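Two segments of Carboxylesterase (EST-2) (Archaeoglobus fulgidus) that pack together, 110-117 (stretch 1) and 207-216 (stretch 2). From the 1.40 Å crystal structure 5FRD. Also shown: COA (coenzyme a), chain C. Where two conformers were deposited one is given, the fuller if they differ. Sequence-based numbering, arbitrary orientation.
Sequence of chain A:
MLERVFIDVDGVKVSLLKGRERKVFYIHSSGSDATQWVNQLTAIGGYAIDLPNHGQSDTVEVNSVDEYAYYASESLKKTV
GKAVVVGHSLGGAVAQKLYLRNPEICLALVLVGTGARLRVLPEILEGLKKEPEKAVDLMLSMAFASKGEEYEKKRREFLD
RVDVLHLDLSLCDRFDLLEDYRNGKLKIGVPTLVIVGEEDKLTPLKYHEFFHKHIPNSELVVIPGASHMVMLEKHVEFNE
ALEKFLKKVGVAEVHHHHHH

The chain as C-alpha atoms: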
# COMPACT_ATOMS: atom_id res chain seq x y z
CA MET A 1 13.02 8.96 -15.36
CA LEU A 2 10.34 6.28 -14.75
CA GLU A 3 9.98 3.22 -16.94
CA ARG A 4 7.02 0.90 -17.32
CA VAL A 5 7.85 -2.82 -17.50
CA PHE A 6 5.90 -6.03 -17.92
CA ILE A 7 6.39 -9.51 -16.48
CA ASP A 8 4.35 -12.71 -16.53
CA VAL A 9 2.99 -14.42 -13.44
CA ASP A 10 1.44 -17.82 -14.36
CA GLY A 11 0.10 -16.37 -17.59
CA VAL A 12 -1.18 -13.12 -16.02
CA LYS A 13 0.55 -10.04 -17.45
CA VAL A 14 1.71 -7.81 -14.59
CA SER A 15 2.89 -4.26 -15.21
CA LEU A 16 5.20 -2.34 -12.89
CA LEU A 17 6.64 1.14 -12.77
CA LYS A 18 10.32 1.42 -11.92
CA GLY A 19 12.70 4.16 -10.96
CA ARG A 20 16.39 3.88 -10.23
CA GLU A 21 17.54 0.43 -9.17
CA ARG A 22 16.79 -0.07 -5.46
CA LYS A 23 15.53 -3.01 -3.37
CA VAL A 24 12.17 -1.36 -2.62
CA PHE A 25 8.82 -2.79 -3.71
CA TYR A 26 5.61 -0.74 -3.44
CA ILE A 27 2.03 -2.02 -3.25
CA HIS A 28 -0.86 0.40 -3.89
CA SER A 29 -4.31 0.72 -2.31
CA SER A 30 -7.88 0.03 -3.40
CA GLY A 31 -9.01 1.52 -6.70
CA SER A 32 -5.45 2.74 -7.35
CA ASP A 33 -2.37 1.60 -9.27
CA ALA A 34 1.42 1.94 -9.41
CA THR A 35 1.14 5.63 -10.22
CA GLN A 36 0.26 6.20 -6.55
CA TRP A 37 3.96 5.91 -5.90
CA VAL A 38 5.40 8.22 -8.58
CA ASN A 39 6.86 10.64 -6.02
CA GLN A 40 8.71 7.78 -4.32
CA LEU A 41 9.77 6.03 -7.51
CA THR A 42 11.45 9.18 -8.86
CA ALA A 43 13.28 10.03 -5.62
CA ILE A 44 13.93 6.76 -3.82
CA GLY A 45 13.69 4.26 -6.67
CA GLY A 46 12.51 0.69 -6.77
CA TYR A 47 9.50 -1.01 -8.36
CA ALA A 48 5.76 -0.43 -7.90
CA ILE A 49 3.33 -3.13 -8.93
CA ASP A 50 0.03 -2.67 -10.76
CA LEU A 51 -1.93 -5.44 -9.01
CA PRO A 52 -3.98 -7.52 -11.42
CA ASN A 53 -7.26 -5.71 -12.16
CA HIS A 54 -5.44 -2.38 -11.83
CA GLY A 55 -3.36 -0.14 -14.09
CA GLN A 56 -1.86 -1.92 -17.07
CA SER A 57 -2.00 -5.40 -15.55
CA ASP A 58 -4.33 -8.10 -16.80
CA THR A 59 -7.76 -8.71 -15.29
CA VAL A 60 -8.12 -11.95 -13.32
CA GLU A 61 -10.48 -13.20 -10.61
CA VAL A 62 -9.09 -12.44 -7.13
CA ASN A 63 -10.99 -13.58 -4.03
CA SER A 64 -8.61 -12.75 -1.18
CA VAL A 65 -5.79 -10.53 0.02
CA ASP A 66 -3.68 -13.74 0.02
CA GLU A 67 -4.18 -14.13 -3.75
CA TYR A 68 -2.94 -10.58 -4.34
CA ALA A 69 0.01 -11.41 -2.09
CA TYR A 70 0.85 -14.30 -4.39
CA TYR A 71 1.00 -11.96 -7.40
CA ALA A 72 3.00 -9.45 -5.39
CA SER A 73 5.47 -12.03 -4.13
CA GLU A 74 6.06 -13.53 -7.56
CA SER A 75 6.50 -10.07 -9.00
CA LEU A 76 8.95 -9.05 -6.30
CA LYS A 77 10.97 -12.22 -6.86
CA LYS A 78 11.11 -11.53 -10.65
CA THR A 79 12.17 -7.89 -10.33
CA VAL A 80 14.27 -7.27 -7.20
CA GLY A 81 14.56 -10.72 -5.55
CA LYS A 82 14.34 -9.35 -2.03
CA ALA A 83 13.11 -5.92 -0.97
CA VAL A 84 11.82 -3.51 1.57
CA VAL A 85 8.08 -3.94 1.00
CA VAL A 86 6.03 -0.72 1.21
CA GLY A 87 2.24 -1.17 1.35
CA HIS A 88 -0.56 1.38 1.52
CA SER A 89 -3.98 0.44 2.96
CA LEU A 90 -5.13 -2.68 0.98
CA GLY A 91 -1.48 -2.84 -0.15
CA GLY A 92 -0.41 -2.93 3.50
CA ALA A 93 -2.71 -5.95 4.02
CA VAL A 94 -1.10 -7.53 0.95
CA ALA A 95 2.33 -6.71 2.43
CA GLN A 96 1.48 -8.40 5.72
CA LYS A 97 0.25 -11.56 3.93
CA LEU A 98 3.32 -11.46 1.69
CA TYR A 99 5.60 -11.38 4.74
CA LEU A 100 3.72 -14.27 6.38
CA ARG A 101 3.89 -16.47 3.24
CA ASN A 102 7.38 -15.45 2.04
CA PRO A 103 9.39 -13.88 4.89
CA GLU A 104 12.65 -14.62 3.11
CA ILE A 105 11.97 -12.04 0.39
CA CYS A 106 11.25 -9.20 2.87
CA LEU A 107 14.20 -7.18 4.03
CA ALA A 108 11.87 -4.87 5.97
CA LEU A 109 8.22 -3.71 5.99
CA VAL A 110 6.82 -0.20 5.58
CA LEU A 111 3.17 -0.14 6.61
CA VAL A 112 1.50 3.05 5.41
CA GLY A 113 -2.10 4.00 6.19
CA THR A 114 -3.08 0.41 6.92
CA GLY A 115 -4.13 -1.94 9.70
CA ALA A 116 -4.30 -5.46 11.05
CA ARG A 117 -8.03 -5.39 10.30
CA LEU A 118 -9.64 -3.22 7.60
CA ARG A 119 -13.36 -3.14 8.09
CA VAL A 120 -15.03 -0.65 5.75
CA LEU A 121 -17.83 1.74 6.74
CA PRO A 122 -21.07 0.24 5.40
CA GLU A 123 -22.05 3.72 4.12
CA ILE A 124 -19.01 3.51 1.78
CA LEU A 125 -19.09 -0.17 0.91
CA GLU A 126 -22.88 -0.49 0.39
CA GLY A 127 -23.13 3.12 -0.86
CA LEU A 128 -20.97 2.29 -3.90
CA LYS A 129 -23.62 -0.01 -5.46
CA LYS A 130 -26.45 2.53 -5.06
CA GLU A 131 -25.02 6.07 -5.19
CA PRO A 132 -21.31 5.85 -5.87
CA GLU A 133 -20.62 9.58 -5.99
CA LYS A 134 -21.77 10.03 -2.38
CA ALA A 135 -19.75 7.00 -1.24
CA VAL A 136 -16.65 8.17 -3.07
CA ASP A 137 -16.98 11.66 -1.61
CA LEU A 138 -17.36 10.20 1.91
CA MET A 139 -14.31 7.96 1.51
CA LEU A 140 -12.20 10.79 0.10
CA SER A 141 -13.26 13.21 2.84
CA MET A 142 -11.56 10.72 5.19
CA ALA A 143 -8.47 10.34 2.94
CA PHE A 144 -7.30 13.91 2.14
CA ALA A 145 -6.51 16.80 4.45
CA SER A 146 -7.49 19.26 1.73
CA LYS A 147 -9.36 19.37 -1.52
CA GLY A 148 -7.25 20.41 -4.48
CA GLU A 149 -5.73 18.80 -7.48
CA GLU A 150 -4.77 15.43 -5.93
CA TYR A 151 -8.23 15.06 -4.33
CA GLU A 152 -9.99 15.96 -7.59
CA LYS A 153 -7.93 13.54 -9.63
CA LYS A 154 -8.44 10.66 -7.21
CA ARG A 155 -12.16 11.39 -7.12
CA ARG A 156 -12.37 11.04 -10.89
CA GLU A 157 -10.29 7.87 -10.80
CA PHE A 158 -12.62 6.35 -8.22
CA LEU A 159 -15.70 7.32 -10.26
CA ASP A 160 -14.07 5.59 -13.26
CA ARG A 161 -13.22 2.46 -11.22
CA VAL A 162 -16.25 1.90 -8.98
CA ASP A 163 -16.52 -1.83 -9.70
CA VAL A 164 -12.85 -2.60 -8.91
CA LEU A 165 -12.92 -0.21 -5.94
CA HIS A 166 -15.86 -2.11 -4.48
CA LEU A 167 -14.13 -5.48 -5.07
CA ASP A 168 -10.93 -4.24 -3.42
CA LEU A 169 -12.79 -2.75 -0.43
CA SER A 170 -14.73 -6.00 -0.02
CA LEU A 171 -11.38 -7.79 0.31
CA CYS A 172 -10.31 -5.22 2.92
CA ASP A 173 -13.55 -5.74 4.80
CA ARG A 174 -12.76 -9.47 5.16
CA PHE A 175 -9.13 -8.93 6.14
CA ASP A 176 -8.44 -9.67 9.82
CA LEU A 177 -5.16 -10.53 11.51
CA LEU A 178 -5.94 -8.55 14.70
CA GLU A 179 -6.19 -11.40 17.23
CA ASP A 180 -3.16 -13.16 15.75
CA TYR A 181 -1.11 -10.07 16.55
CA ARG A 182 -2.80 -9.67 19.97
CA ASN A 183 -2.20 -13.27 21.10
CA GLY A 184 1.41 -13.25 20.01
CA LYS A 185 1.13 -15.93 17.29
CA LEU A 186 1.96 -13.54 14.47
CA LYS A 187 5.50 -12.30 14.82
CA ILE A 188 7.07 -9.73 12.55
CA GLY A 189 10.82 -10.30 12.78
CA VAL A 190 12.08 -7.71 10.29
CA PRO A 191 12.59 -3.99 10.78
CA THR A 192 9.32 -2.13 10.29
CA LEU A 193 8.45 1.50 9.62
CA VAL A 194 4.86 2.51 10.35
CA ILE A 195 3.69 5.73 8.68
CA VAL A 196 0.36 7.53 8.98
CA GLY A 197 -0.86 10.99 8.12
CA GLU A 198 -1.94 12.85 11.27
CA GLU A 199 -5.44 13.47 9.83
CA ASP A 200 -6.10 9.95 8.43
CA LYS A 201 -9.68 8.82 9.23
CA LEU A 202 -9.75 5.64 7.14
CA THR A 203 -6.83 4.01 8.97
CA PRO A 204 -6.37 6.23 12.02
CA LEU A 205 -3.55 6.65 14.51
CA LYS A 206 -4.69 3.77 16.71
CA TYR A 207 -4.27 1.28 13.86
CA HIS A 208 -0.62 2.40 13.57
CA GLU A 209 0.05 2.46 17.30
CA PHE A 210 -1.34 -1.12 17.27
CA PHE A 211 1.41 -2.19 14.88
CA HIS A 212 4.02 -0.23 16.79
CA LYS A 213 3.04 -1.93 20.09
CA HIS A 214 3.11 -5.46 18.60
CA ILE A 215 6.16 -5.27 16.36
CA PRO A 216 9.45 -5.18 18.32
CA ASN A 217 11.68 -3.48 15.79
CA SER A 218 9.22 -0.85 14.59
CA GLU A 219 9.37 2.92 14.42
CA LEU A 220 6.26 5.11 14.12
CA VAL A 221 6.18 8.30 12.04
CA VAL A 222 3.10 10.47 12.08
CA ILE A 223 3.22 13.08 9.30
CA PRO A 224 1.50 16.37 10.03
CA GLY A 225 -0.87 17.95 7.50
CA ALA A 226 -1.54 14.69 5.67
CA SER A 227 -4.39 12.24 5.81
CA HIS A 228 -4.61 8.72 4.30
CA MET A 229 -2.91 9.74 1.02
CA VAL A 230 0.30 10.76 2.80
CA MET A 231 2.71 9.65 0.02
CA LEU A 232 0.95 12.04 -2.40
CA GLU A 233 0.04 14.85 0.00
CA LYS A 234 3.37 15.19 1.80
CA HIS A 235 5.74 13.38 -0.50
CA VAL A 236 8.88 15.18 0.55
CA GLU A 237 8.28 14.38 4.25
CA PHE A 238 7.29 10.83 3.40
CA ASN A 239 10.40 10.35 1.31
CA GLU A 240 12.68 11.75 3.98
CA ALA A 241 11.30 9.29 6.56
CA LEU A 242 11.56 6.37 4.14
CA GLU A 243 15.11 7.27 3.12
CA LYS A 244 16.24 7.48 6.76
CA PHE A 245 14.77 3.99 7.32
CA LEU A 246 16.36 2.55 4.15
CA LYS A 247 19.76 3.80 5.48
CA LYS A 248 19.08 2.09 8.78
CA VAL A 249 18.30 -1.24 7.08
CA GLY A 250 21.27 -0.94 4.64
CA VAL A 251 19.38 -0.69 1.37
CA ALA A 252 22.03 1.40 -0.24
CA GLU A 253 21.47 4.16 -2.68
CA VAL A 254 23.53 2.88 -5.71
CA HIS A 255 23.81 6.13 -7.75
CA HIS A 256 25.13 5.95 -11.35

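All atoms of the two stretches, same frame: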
# COMPACT_ATOMS: atom_id res chain seq x y z
N VAL A 110 7.25 -1.58 5.38
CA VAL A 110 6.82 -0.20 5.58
C VAL A 110 5.32 -0.25 5.43
O VAL A 110 4.79 -0.52 4.36
CB VAL A 110 7.50 0.76 4.64
CG1 VAL A 110 6.98 2.18 4.92
CG2 VAL A 110 9.00 0.68 4.74
N LEU A 111 4.61 -0.04 6.53
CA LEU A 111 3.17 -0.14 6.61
C LEU A 111 2.63 1.29 6.66
O LEU A 111 2.87 2.01 7.63
CB LEU A 111 2.76 -0.91 7.85
CG LEU A 111 3.28 -2.34 7.89
CD1 LEU A 111 2.94 -2.95 9.25
CD2 LEU A 111 2.72 -3.18 6.74
N VAL A 112 1.94 1.69 5.61
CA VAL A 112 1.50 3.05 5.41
C VAL A 112 -0.02 3.08 5.37
O VAL A 112 -0.64 2.43 4.53
CB VAL A 112 2.03 3.63 4.08
CG1 VAL A 112 1.68 5.10 4.00
CG2 VAL A 112 3.54 3.42 3.92
N GLY A 113 -0.66 3.86 6.26
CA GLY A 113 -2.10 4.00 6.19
C GLY A 113 -2.81 2.66 6.06
O GLY A 113 -3.57 2.41 5.11
N THR A 114 -2.55 1.75 7.00
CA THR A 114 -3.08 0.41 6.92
C THR A 114 -3.44 -0.09 8.29
O THR A 114 -3.61 0.70 9.21
CB THR A 114 -2.09 -0.47 6.11
OG1 THR A 114 -2.68 -1.75 5.82
CG2 THR A 114 -0.79 -0.67 6.82
N GLY A 115 -3.65 -1.39 8.44
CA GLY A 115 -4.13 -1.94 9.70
C GLY A 115 -4.08 -3.44 9.69
O GLY A 115 -3.97 -4.09 8.63
N ALA A 116 -4.18 -4.01 10.87
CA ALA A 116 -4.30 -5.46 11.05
C ALA A 116 -5.69 -6.00 10.76
O ALA A 116 -5.88 -7.19 10.59
CB ALA A 116 -3.89 -5.83 12.46
N ARG A 117 -6.66 -5.10 10.65
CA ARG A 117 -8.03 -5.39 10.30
C ARG A 117 -8.55 -4.14 9.59
O ARG A 117 -8.27 -3.00 10.05
CB ARG A 117 -8.87 -5.64 11.56
CG ARG A 117 -10.30 -6.07 11.27
CD ARG A 117 -11.13 -6.10 12.55
NE ARG A 117 -10.80 -7.28 13.35
CZ ARG A 117 -11.36 -7.58 14.52
NH1 ARG A 117 -12.25 -6.76 15.08
NH2 ARG A 117 -10.98 -8.68 15.15
N TYR A 207 -4.65 2.46 14.64
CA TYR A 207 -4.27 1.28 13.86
C TYR A 207 -2.74 1.17 13.77
O TYR A 207 -2.18 0.06 13.72
CB TYR A 207 -4.81 1.32 12.45
CG TYR A 207 -6.30 1.16 12.27
CD1 TYR A 207 -7.21 1.24 13.34
CD2 TYR A 207 -6.82 0.92 11.00
CE1 TYR A 207 -8.59 1.11 13.13
CE2 TYR A 207 -8.19 0.79 10.78
CZ TYR A 207 -9.08 0.91 11.86
OH TYR A 207 -10.46 0.82 11.69
N HIS A 208 -2.07 2.32 13.74
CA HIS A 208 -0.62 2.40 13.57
C HIS A 208 0.11 2.22 14.90
O HIS A 208 1.16 1.58 14.96
CB HIS A 208 -0.28 3.67 12.81
CG HIS A 208 -0.87 3.65 11.43
ND1 HIS A 208 -2.17 4.00 11.16
CD2 HIS A 208 -0.37 3.17 10.28
CE1 HIS A 208 -2.42 3.78 9.88
NE2 HIS A 208 -1.34 3.28 9.33
N GLU A 209 -0.46 2.79 15.96
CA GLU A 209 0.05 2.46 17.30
C GLU A 209 -0.11 0.97 17.59
O GLU A 209 0.73 0.40 18.26
CB GLU A 209 -0.64 3.31 18.36
CG GLU A 209 -0.21 4.76 18.39
CD GLU A 209 1.13 5.03 19.03
OE1 GLU A 209 1.88 4.07 19.35
OE2 GLU A 209 1.47 6.23 19.21
N PHE A 210 -1.15 0.33 17.06
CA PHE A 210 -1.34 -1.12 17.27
C PHE A 210 -0.15 -1.88 16.69
O PHE A 210 0.47 -2.71 17.36
CB PHE A 210 -2.64 -1.60 16.67
CG PHE A 210 -2.84 -3.09 16.82
CD1 PHE A 210 -3.47 -3.59 17.94
CD2 PHE A 210 -2.39 -3.97 15.86
CE1 PHE A 210 -3.69 -4.95 18.11
CE2 PHE A 210 -2.58 -5.35 16.03
CZ PHE A 210 -3.21 -5.84 17.16
N PHE A 211 0.20 -1.59 15.44
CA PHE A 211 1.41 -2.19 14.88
C PHE A 211 2.66 -1.90 15.69
O PHE A 211 3.49 -2.78 15.96
CB PHE A 211 1.68 -1.68 13.45
CG PHE A 211 0.71 -2.15 12.40
CD1 PHE A 211 0.48 -3.50 12.19
CD2 PHE A 211 0.15 -1.21 11.52
CE1 PHE A 211 -0.35 -3.89 11.14
CE2 PHE A 211 -0.68 -1.63 10.49
CZ PHE A 211 -0.93 -2.96 10.33
N HIS A 212 2.83 -0.65 16.08
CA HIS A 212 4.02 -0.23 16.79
C HIS A 212 4.16 -0.95 18.14
O HIS A 212 5.26 -1.32 18.52
CB HIS A 212 3.96 1.28 16.96
CG HIS A 212 5.21 1.91 17.47
ND1 HIS A 212 6.48 1.53 17.13
CD2 HIS A 212 5.36 2.99 18.28
CE1 HIS A 212 7.36 2.30 17.74
NE2 HIS A 212 6.70 3.21 18.43
N LYS A 213 3.05 -1.19 18.82
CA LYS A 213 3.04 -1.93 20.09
C LYS A 213 3.42 -3.39 19.90
O LYS A 213 4.09 -3.97 20.76
CB LYS A 213 1.67 -1.83 20.76
CG LYS A 213 1.47 -0.50 21.43
CD LYS A 213 0.25 -0.49 22.32
CE LYS A 213 -1.01 -0.93 21.61
NZ LYS A 213 -2.21 -0.44 22.35
N HIS A 214 3.00 -3.99 18.80
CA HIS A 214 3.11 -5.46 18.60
C HIS A 214 4.25 -5.91 17.73
O HIS A 214 4.41 -7.11 17.54
CB HIS A 214 1.80 -6.03 18.10
CG HIS A 214 0.74 -5.99 19.13
ND1 HIS A 214 -0.26 -5.04 19.15
CD2 HIS A 214 0.58 -6.72 20.26
CE1 HIS A 214 -1.02 -5.23 20.21
NE2 HIS A 214 -0.54 -6.25 20.89
N ILE A 215 4.99 -4.98 17.18
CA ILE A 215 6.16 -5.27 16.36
C ILE A 215 7.41 -4.76 17.07
O ILE A 215 7.59 -3.54 17.19
CB ILE A 215 5.99 -4.70 14.93
CG1 ILE A 215 4.73 -5.29 14.26
CG2 ILE A 215 7.25 -5.00 14.12
CD1 ILE A 215 4.36 -4.65 12.93
N PRO A 216 8.33 -5.66 17.49
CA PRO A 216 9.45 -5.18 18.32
C PRO A 216 10.36 -4.16 17.69
O PRO A 216 10.64 -3.13 18.30
CB PRO A 216 10.22 -6.46 18.67
CG PRO A 216 9.26 -7.56 18.46
CD PRO A 216 8.26 -7.13 17.44
N1A COA C . -6.10 -1.88 14.68
C2A COA C . -6.38 -1.80 15.99
N3A COA C . -7.63 -1.96 16.45
C4A COA C . -8.65 -2.24 15.60
C5A COA C . -8.42 -2.35 14.18
C6A COA C . -7.05 -2.17 13.74
N6A COA C . -6.75 -2.25 12.42
N7A COA C . -9.59 -2.61 13.56
C8A COA C . -10.50 -2.69 14.55
N9A COA C . -9.93 -2.46 15.75
C1B COA C . -10.65 -2.44 17.04
C2B COA C . -11.49 -1.19 17.07
O2B COA C . -10.71 -0.09 17.52
C3B COA C . -12.63 -1.62 17.98
O3B COA C . -12.22 -1.47 19.34
P3B COA C . -13.19 -0.84 20.47
O7A COA C . -14.31 -1.85 20.51
O8A COA C . -13.55 0.53 19.92
O9A COA C . -12.30 -0.78 21.70
C4B COA C . -12.81 -3.10 17.66
O4B COA C . -11.54 -3.53 17.12
C5B COA C . -13.93 -3.40 16.68
O5B COA C . -13.70 -2.67 15.46
P1A COA C . -14.13 -3.27 14.04
O1A COA C . -13.73 -4.69 13.92
O2A COA C . -13.55 -2.29 13.02
O3A COA C . -15.73 -3.28 13.96
P2A COA C . -16.78 -2.10 14.27
O4A COA C . -18.08 -2.74 13.86
O5A COA C . -16.53 -1.53 15.64
O6A COA C . -16.44 -0.86 13.28
CBP COA C . -16.22 0.38 11.28
CCP COA C . -16.59 -0.97 11.87
CDP COA C . -16.30 0.27 9.76
CEP COA C . -17.22 1.43 11.79
CAP COA C . -14.77 0.74 11.72
OAP COA C . -13.86 -0.34 11.37
C9P COA C . -14.29 2.04 11.11
O9P COA C . -14.78 3.09 11.45
N8P COA C . -13.29 1.95 10.21
C7P COA C . -12.60 3.11 9.65
C6P COA C . -13.20 3.63 8.35
C5P COA C . -13.03 2.79 7.10
O5P COA C . -14.00 2.53 6.38
N4P COA C . -11.79 2.41 6.78
C3P COA C . -11.47 1.70 5.56
C2P COA C . -10.33 0.74 5.81
S1P COA C . -9.86 -0.00 4.23
O HOH W 1 -3.81 -2.18 13.06

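This is a small, mostly apolar contact in which one face of a helix packs against the end of a strand and the loop that follows it, fixed by a single direct hydrogen bond and extended by a water and the adenine of coenzyme A. Strand 110-112 and helix 207-214 run nearly antiparallel, at 159°, with their axes 10.2 Å apart at closest approach, and the two stretches bury 433 Å² in all.

The hub is Phe 211, which points toward the other stretch and has the largest area covered by it. Leu 111, with chi1 m and chi2 t, sets its CD1 methyl almost exactly over the face of that ring, 3.7 Å from the Phe 211 centroid and 4° off the normal, a CH-pi contact. Leu 111 CD1 also lies 4.3 Å from Ile 215 CD1. Ile 215 is the first residue to leave helical geometry, and this branched aliphatic side chain extends the apolar patch just past the helix.

Farther along, the loop backbone comes close to the aromatic ring: Gly 115 C lies 3.2 Å from Phe 211 CZ. Glycine fits here because an ideal CB on Gly 115 would sit 2.9 Å from Tyr 207 CD2, a clash. Ala 116 offers a single methyl, which is enough to touch two rings, with CB 3.8 Å from Phe 210 CE2 and 4.2 Å from Phe 211 CE1.

The polar lock is His 208. Its CA-to-CB bond points sideways, but chi1 m brings the ring nearer the loop, and NE2 accepts a hydrogen bond from Thr 114 N at 3.0 Å and 154°. With ND1 satisfied elsewhere in the structure, the imidazole uses both nitrogens. Gly 113, whose positive phi favours glycine, makes the turn leading into this bond. Thr 114 turns its CB away from the helix, yet its CG2 still reaches within 3.8 Å of Phe 211 CE2.

At the ligand end, water 1 accepts from Ala 116 N (2.9 Å to its O) and donates to Tyr 207 O (2.8 Å from the same O), joining two backbones that do not bond directly; it also accepts from COA N6A, 3.0 Å from the water O. COA N6A also donates a hydrogen bond to Arg 117 O, 2.9 Å away, while Tyr 207 presents a ring face to COA C6A. Arg 117 sends its end away from the helix, where NH1 donates to COA O1A at 2.8 Å. The cofactor thus engages both stretches.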